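Trehalose-6-phosphate phosphatase (Candida albicans, PDB 5DXF) belongs to glycosyltransferase family 20, its N-terminal part forming a two-lobed structure consistent with the GT-B fold. Local coordinates at residues Ile306-Asp309 with Ala310-Glu314; Glu319-Gln322 with Ala323-Val327; Met437-Thr440 with Ser441-Val445. All coordinates share one frame; numbering follows the deposited sequence.

Contact 1. Residues Ile306-Asp309 with Ala310-Glu314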
loop_
_atom_site.group_PDB
_atom_site.type_symbol
_atom_site.label_atom_id
_atom_site.label_comp_id
_atom_site.label_asym_id
_atom_site.label_seq_id
_atom_site.Cartn_x
_atom_site.Cartn_y
_atom_site.Cartn_z
ATOM N N ILE A 306 7.738 9.631 -10.989
ATOM C CA ILE A 306 7.155 8.552 -11.776
ATOM C C ILE A 306 6.948 8.979 -13.225
ATOM O O ILE A 306 7.251 8.228 -14.147
ATOM C CB ILE A 306 5.812 8.083 -11.176
ATOM C CG1 ILE A 306 6.069 7.309 -9.883
ATOM C CG2 ILE A 306 5.041 7.218 -12.165
ATOM C CD1 ILE A 306 4.892 7.289 -8.947
ATOM N N GLU A 307 6.446 10.193 -13.426
ATOM C CA GLU A 307 6.285 10.719 -14.777
ATOM C C GLU A 307 7.644 10.846 -15.469
ATOM O O GLU A 307 7.817 10.402 -16.613
ATOM C CB GLU A 307 5.564 12.065 -14.747
ATOM C CG GLU A 307 5.174 12.585 -16.112
ATOM C CD GLU A 307 4.097 13.644 -16.038
ATOM O OE1 GLU A 307 3.857 14.327 -17.055
ATOM O OE2 GLU A 307 3.479 13.789 -14.960
ATOM N N HIS A 308 8.633 11.354 -14.750
ATOM C CA HIS A 308 9.942 11.518 -15.334
ATOM C C HIS A 308 10.576 10.203 -15.777
ATOM O O HIS A 308 11.060 10.086 -16.900
ATOM C CB HIS A 308 10.848 12.177 -14.297
ATOM C CG HIS A 308 12.290 12.203 -14.683
ATOM N ND1 HIS A 308 13.246 11.462 -14.028
ATOM C CD2 HIS A 308 12.938 12.874 -15.662
ATOM C CE1 HIS A 308 14.422 11.677 -14.586
ATOM N NE2 HIS A 308 14.261 12.529 -15.579
ATOM N N ASP A 309 10.533 9.206 -14.903
ATOM C CA ASP A 309 11.073 7.889 -15.187
ATOM C C ASP A 309 10.308 7.217 -16.297
ATOM O O ASP A 309 10.870 6.556 -17.137
ATOM C CB ASP A 309 11.083 7.034 -13.932
ATOM C CG ASP A 309 11.948 7.610 -12.851
ATOM O OD1 ASP A 309 12.411 8.743 -13.001
ATOM O OD2 ASP A 309 12.172 6.935 -11.839
ATOM N N ALA A 310 9.007 7.396 -16.294
ATOM C CA ALA A 310 8.183 6.800 -17.314
ATOM C C ALA A 310 8.558 7.333 -18.676
ATOM O O ALA A 310 8.567 6.610 -19.654
ATOM C CB ALA A 310 6.724 7.091 -17.032
ATOM N N PHE A 311 8.843 8.620 -18.750
ATOM C CA PHE A 311 8.998 9.239 -20.066
ATOM C C PHE A 311 10.395 9.783 -20.388
ATOM O O PHE A 311 10.598 10.358 -21.456
ATOM C CB PHE A 311 7.963 10.355 -20.220
ATOM C CG PHE A 311 6.545 9.879 -20.079
ATOM C CD1 PHE A 311 5.972 9.079 -21.054
ATOM C CD2 PHE A 311 5.789 10.221 -18.971
ATOM C CE1 PHE A 311 4.670 8.632 -20.928
ATOM C CE2 PHE A 311 4.484 9.779 -18.840
ATOM C CZ PHE A 311 3.925 8.983 -19.821
ATOM N N SER A 312 11.360 9.600 -19.493
ATOM C CA SER A 312 12.716 10.077 -19.770
ATOM C C SER A 312 13.444 9.178 -20.764
ATOM O O SER A 312 13.279 7.956 -20.755
ATOM C CB SER A 312 13.537 10.184 -18.484
ATOM O OG SER A 312 14.848 10.648 -18.758
ATOM N N SER A 313 14.254 9.796 -21.618
ATOM C CA SER A 313 15.022 9.074 -22.623
ATOM C C SER A 313 16.216 8.372 -21.991
ATOM O O SER A 313 16.588 7.270 -22.391
ATOM C CB SER A 313 15.486 10.035 -23.721
ATOM O OG SER A 313 16.007 11.225 -23.158
ATOM N N GLU A 314 16.804 9.026 -20.995
ATOM C CA GLU A 314 17.982 8.518 -20.303
ATOM C C GLU A 314 17.782 7.132 -19.695
ATOM O O GLU A 314 18.660 6.275 -19.802
ATOM C CB GLU A 314 18.406 9.497 -19.204
ATOM C CG GLU A 314 18.952 10.817 -19.718
ATOM C CD GLU A 314 20.261 10.653 -20.463
ATOM O OE1 GLU A 314 21.238 10.162 -19.857
ATOM O OE2 GLU A 314 20.317 11.016 -21.658
#

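Contact 2. Residues Glu319-Gln322 with Ala323-Val327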
loop_
_atom_site.group_PDB
_atom_site.type_symbol
_atom_site.label_atom_id
_atom_site.label_comp_id
_atom_site.label_asym_id
_atom_site.label_seq_id
_atom_site.Cartn_x
_atom_site.Cartn_y
_atom_site.Cartn_z
ATOM N N GLU A 319 12.868 2.336 -25.135
ATOM C CA GLU A 319 13.264 1.178 -25.922
ATOM C C GLU A 319 12.447 -0.021 -25.533
ATOM O O GLU A 319 11.995 -0.781 -26.378
ATOM C CB GLU A 319 14.734 0.836 -25.723
ATOM C CG GLU A 319 15.554 1.877 -24.996
ATOM C CD GLU A 319 17.009 1.485 -24.886
ATOM O OE1 GLU A 319 17.827 2.344 -24.485
ATOM O OE2 GLU A 319 17.336 0.321 -25.201
ATOM N N LYS A 320 12.255 -0.192 -24.235
ATOM C CA LYS A 320 11.464 -1.300 -23.738
ATOM C C LYS A 320 10.020 -1.216 -24.195
ATOM O O LYS A 320 9.445 -2.204 -24.608
ATOM C CB LYS A 320 11.543 -1.345 -22.226
ATOM C CG LYS A 320 12.936 -1.083 -21.697
ATOM C CD LYS A 320 12.995 -1.266 -20.197
ATOM C CE LYS A 320 14.195 -2.086 -19.797
ATOM N NZ LYS A 320 15.012 -1.370 -18.787
ATOM N N VAL A 321 9.455 -0.022 -24.149
ATOM C CA VAL A 321 8.080 0.199 -24.577
ATOM C C VAL A 321 7.902 -0.144 -26.050
ATOM O O VAL A 321 6.933 -0.804 -26.428
ATOM C CB VAL A 321 7.636 1.657 -24.337
ATOM C CG1 VAL A 321 6.293 1.923 -25.000
ATOM C CG2 VAL A 321 7.571 1.959 -22.844
ATOM N N GLN A 322 8.842 0.295 -26.879
ATOM C CA GLN A 322 8.756 0.030 -28.311
ATOM C C GLN A 322 9.018 -1.443 -28.612
ATOM O O GLN A 322 8.473 -2.003 -29.567
ATOM C CB GLN A 322 9.739 0.914 -29.082
ATOM C CG GLN A 322 9.133 1.560 -30.316
ATOM C CD GLN A 322 7.920 2.412 -29.990
ATOM O OE1 GLN A 322 6.832 2.197 -30.527
ATOM N NE2 GLN A 322 8.102 3.386 -29.107
ATOM N N ALA A 323 9.848 -2.067 -27.783
ATOM C CA ALA A 323 10.166 -3.482 -27.934
ATOM C C ALA A 323 8.960 -4.351 -27.592
ATOM O O ALA A 323 8.659 -5.314 -28.291
ATOM C CB ALA A 323 11.351 -3.858 -27.061
ATOM N N LEU A 324 8.284 -3.999 -26.504
ATOM C CA LEU A 324 7.055 -4.664 -26.089
ATOM C C LEU A 324 5.955 -4.435 -27.118
ATOM O O LEU A 324 5.174 -5.337 -27.417
ATOM C CB LEU A 324 6.615 -4.158 -24.713
ATOM C CG LEU A 324 7.469 -4.591 -23.521
ATOM C CD1 LEU A 324 7.186 -3.712 -22.313
ATOM C CD2 LEU A 324 7.211 -6.052 -23.188
ATOM N N LYS A 325 5.905 -3.217 -27.652
ATOM C CA LYS A 325 5.024 -2.891 -28.766
ATOM C C LYS A 325 5.314 -3.801 -29.952
ATOM O O LYS A 325 4.408 -4.173 -30.699
ATOM C CB LYS A 325 5.190 -1.426 -29.174
ATOM C CG LYS A 325 4.137 -0.492 -28.603
ATOM C CD LYS A 325 4.693 0.907 -28.413
ATOM C CE LYS A 325 3.591 1.947 -28.457
ATOM N NZ LYS A 325 2.988 2.030 -29.814
ATOM N N GLN A 326 6.582 -4.160 -30.118
ATOM C CA GLN A 326 6.997 -5.018 -31.221
ATOM C C GLN A 326 6.587 -6.471 -30.990
ATOM O O GLN A 326 6.121 -7.145 -31.909
ATOM C CB GLN A 326 8.510 -4.914 -31.427
ATOM C CG GLN A 326 8.931 -4.904 -32.886
ATOM C CD GLN A 326 8.179 -3.868 -33.704
ATOM O OE1 GLN A 326 7.935 -2.750 -33.248
ATOM N NE2 GLN A 326 7.806 -4.241 -34.923
ATOM N N VAL A 327 6.760 -6.942 -29.759
ATOM C CA VAL A 327 6.400 -8.309 -29.394
ATOM C C VAL A 327 4.898 -8.545 -29.522
ATOM O O VAL A 327 4.458 -9.529 -30.117
ATOM C CB VAL A 327 6.834 -8.638 -27.949
ATOM C CG1 VAL A 327 6.485 -10.078 -27.603
ATOM C CG2 VAL A 327 8.321 -8.390 -27.769
#

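Contact 3. Residues Met437-Thr440 with Ser441-Val445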
loop_
_atom_site.group_PDB
_atom_site.type_symbol
_atom_site.label_atom_id
_atom_site.label_comp_id
_atom_site.label_asym_id
_atom_site.label_seq_id
_atom_site.Cartn_x
_atom_site.Cartn_y
_atom_site.Cartn_z
ATOM N N MET A 437 -4.958 1.517 -0.201
ATOM C CA MET A 437 -4.766 2.254 -1.443
ATOM C C MET A 437 -4.080 1.417 -2.517
ATOM O O MET A 437 -3.179 0.631 -2.226
ATOM C CB MET A 437 -3.954 3.525 -1.187
ATOM C CG MET A 437 -4.802 4.774 -1.064
ATOM S SD MET A 437 -5.774 5.059 -2.554
ATOM C CE MET A 437 -7.045 6.146 -1.921
ATOM N N ASN A 438 -4.513 1.597 -3.761
ATOM C CA ASN A 438 -3.875 0.942 -4.894
ATOM C C ASN A 438 -2.964 1.910 -5.642
ATOM O O ASN A 438 -3.425 2.727 -6.440
ATOM C CB ASN A 438 -4.923 0.361 -5.843
ATOM C CG ASN A 438 -4.324 -0.598 -6.854
ATOM O OD1 ASN A 438 -3.986 -0.210 -7.973
ATOM N ND2 ASN A 438 -4.184 -1.859 -6.461
ATOM N N THR A 439 -1.667 1.812 -5.368
ATOM C CA THR A 439 -0.658 2.670 -5.979
ATOM C C THR A 439 -0.558 2.447 -7.491
ATOM O O THR A 439 -0.386 3.395 -8.274
ATOM C CB THR A 439 0.722 2.420 -5.329
ATOM O OG1 THR A 439 0.662 2.747 -3.934
ATOM C CG2 THR A 439 1.802 3.252 -5.995
ATOM N N THR A 440 -0.682 1.184 -7.885
ATOM C CA THR A 440 -0.533 0.764 -9.274
ATOM C C THR A 440 -1.499 1.484 -10.215
ATOM O O THR A 440 -1.134 1.822 -11.339
ATOM C CB THR A 440 -0.734 -0.761 -9.406
ATOM O OG1 THR A 440 0.212 -1.440 -8.571
ATOM C CG2 THR A 440 -0.546 -1.215 -10.848
ATOM N N SER A 441 -2.722 1.725 -9.753
ATOM C CA SER A 441 -3.717 2.422 -10.563
ATOM C C SER A 441 -3.289 3.857 -10.858
ATOM O O SER A 441 -3.354 4.312 -12.001
ATOM C CB SER A 441 -5.079 2.411 -9.868
ATOM O OG SER A 441 -4.987 2.932 -8.554
ATOM N N LEU A 442 -2.851 4.559 -9.818
ATOM C CA LEU A 442 -2.374 5.931 -9.946
ATOM C C LEU A 442 -1.172 6.011 -10.890
ATOM O O LEU A 442 -1.152 6.823 -11.830
ATOM C CB LEU A 442 -2.009 6.490 -8.571
ATOM C CG LEU A 442 -3.054 6.348 -7.462
ATOM C CD1 LEU A 442 -2.479 6.782 -6.119
ATOM C CD2 LEU A 442 -4.303 7.147 -7.794
ATOM N N GLU A 443 -0.178 5.161 -10.637
ATOM C CA GLU A 443 1.000 5.078 -11.501
ATOM C C GLU A 443 0.618 4.813 -12.958
ATOM O O GLU A 443 1.181 5.414 -13.876
ATOM C CB GLU A 443 1.952 3.992 -11.001
ATOM C CG GLU A 443 2.935 4.478 -9.949
ATOM C CD GLU A 443 3.507 3.354 -9.109
ATOM O OE1 GLU A 443 4.428 3.621 -8.307
ATOM O OE2 GLU A 443 3.031 2.207 -9.242
ATOM N N PHE A 444 -0.343 3.916 -13.157
ATOM C CA PHE A 444 -0.855 3.603 -14.487
ATOM C C PHE A 444 -1.461 4.836 -15.149
ATOM O O PHE A 444 -1.202 5.111 -16.328
ATOM C CB PHE A 444 -1.895 2.484 -14.407
ATOM C CG PHE A 444 -2.690 2.295 -15.671
ATOM C CD1 PHE A 444 -2.180 1.548 -16.722
ATOM C CD2 PHE A 444 -3.954 2.856 -15.803
ATOM C CE1 PHE A 444 -2.911 1.367 -17.885
ATOM C CE2 PHE A 444 -4.690 2.683 -16.963
ATOM C CZ PHE A 444 -4.168 1.935 -18.005
ATOM N N VAL A 445 -2.274 5.569 -14.392
ATOM C CA VAL A 445 -2.909 6.773 -14.914
ATOM C C VAL A 445 -1.849 7.781 -15.350
ATOM O O VAL A 445 -1.981 8.403 -16.407
ATOM C CB VAL A 445 -3.860 7.420 -13.880
ATOM C CG1 VAL A 445 -4.333 8.777 -14.365
ATOM C CG2 VAL A 445 -5.054 6.517 -13.617
#

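Contact 1. Residues Ile306-Asp309 with Ala310-Glu314
S312, the first residue past the end of a helix, sets its CB over one face of the H308 ring, a CH-pi contact between residues four apart. S312 CB stands 4.1 Å from the centroid of the H308 ring, 24° off the ring normal and displaced toward the rim, so CD2 and NE2 are the ring atoms it lies nearest. H308 reaches this place with CG anti to its backbone N (chi1 170°). The neighbouring carboxylate probably helps fix its rotation: H308 ND1 donates to D309 OD1 over 3.0 Å, with the acceptor tilted 31° out of the imidazole plane. Another pair four residues apart lies along the same turn, where the E307 and F311 side chains run at a slant and E307 CG meets F311 CD2 at 3.8 Å. E307 meets the ring through its aliphatic part, while its carboxylate is held by K449 through a salt bridge and by the hydroxyl of Y504. The F311 ring itself packs edge-to-face with Y450. The backbone bonding changes along the same residues. A310 N to I306 O (2.9 Å) and F311 N to E307 O (3.0 Å) are ordinary helical bonds, whereas H308 O receives two weak ones, from F311 N at 3.2 Å and S312 N at 2.7 Å. R423, on helix 415-424, takes up A310 O, a carbonyl of the last turn. This is the C-terminal end of helix 303-311, where the i to i+4 pairs H308/S312 and E307/F311 flank the last turn and S312 is the first residue to leave helical geometry.

Contact 2. Residues Glu319-Gln322 with Ala323-Val327
V321 and K325, one turn apart, lie side by side and point the same way, with V321 CG1 against K325 CD at 3.9 Å. The valine places CG1 anti to its backbone N (chi1 170°), which is the branch that lies along the lysine. Q322 approaches the same lysine differently, its side chain slanting across the aliphatic chain; Q322 OE1 comes 3.3 Å from K325 CD, a polar atom against a methylene. On its other terminus the amide is held, Q322 NE2 bonding to E318. K325 is extended as far as CE and turns at chi4 (-67°). These side chains belong to helix 317-327, which leads into strand 332-339, an edge of the three-stranded parallel sheet 332-339, 367-374 and 406-409. One side of the helix rests on helix 415-424: V321 and L324 both touch V424, and K320 makes a salt bridge with E416. Along the backbone, K320 O accepts from L324 N at 2.9 Å with an N-H...O angle of 165°, while A323 N to E319 O and K325 N to V321 O, each 2.9 Å, continue the ladder of main-chain bonds.

Contact 3. Residues Met437-Thr440 with Ser441-Val445
N438 and S441 close the start of a helix with two bonds. S441 donates twice to N438, from its backbone N to OD1 (2.9 Å) and from OG to the main-chain O (2.6 Å). N438 sits at the N-cap with CG anti to the backbone N (chi1 -167°), which carries the amide over the first turn, where OD1 accepts from S441 N. The serine manages the second bond because its hydroxyl lies between its own N and carbonyl carbon (chi1 54°), which turns OG back toward the cap and also brings it 3.3 Å from N438 OD1. The N-cap is tied to the surrounding loop as well, its backbone N bonding to T463. The capped helix, 439-447, is the crossover of a beta-alpha-beta unit between parallel strands 428-430 and 455-458; S441 packs against both strands, and F444 reaches A428 and L455. On another side of the first turn, T439 turns its methyl rather than its hydroxyl toward E443: CG2 is anti to the backbone N and lies 3.5 Å from E443 OE1. The glutamate chain is extended beyond CG and crosses the threonine at a slant, and its OE2 is held by the hydroxyl of Y418. T440 has the same rotamer as T439, but its OG1 makes weak bonds to Y418 OH and R337 O. E443 N donates to T439 O, 3.0 Å long and almost straight at 179°.

Each contact is local to one helix, at its end, along its length or at its start. Contact 3 is buried near the centre of the chain at a helix start, where side chains supply the bonds that cap backbone groups. Contact 1, on the surface, lies at a helix end and combines ring packing with main-chain bonds that weaken toward the end. Contact 2, the most peripheral, is regular helix with aliphatic chains laid alongside one another. Contacts 1 and 3 meet directly, I306 CD1 packing on E443 CG at 3.6 Å. Contacts 1 and 2 lie on successive helices and do not touch, yet both rest on helix 415-424, which also supplies Y418 to contact 3.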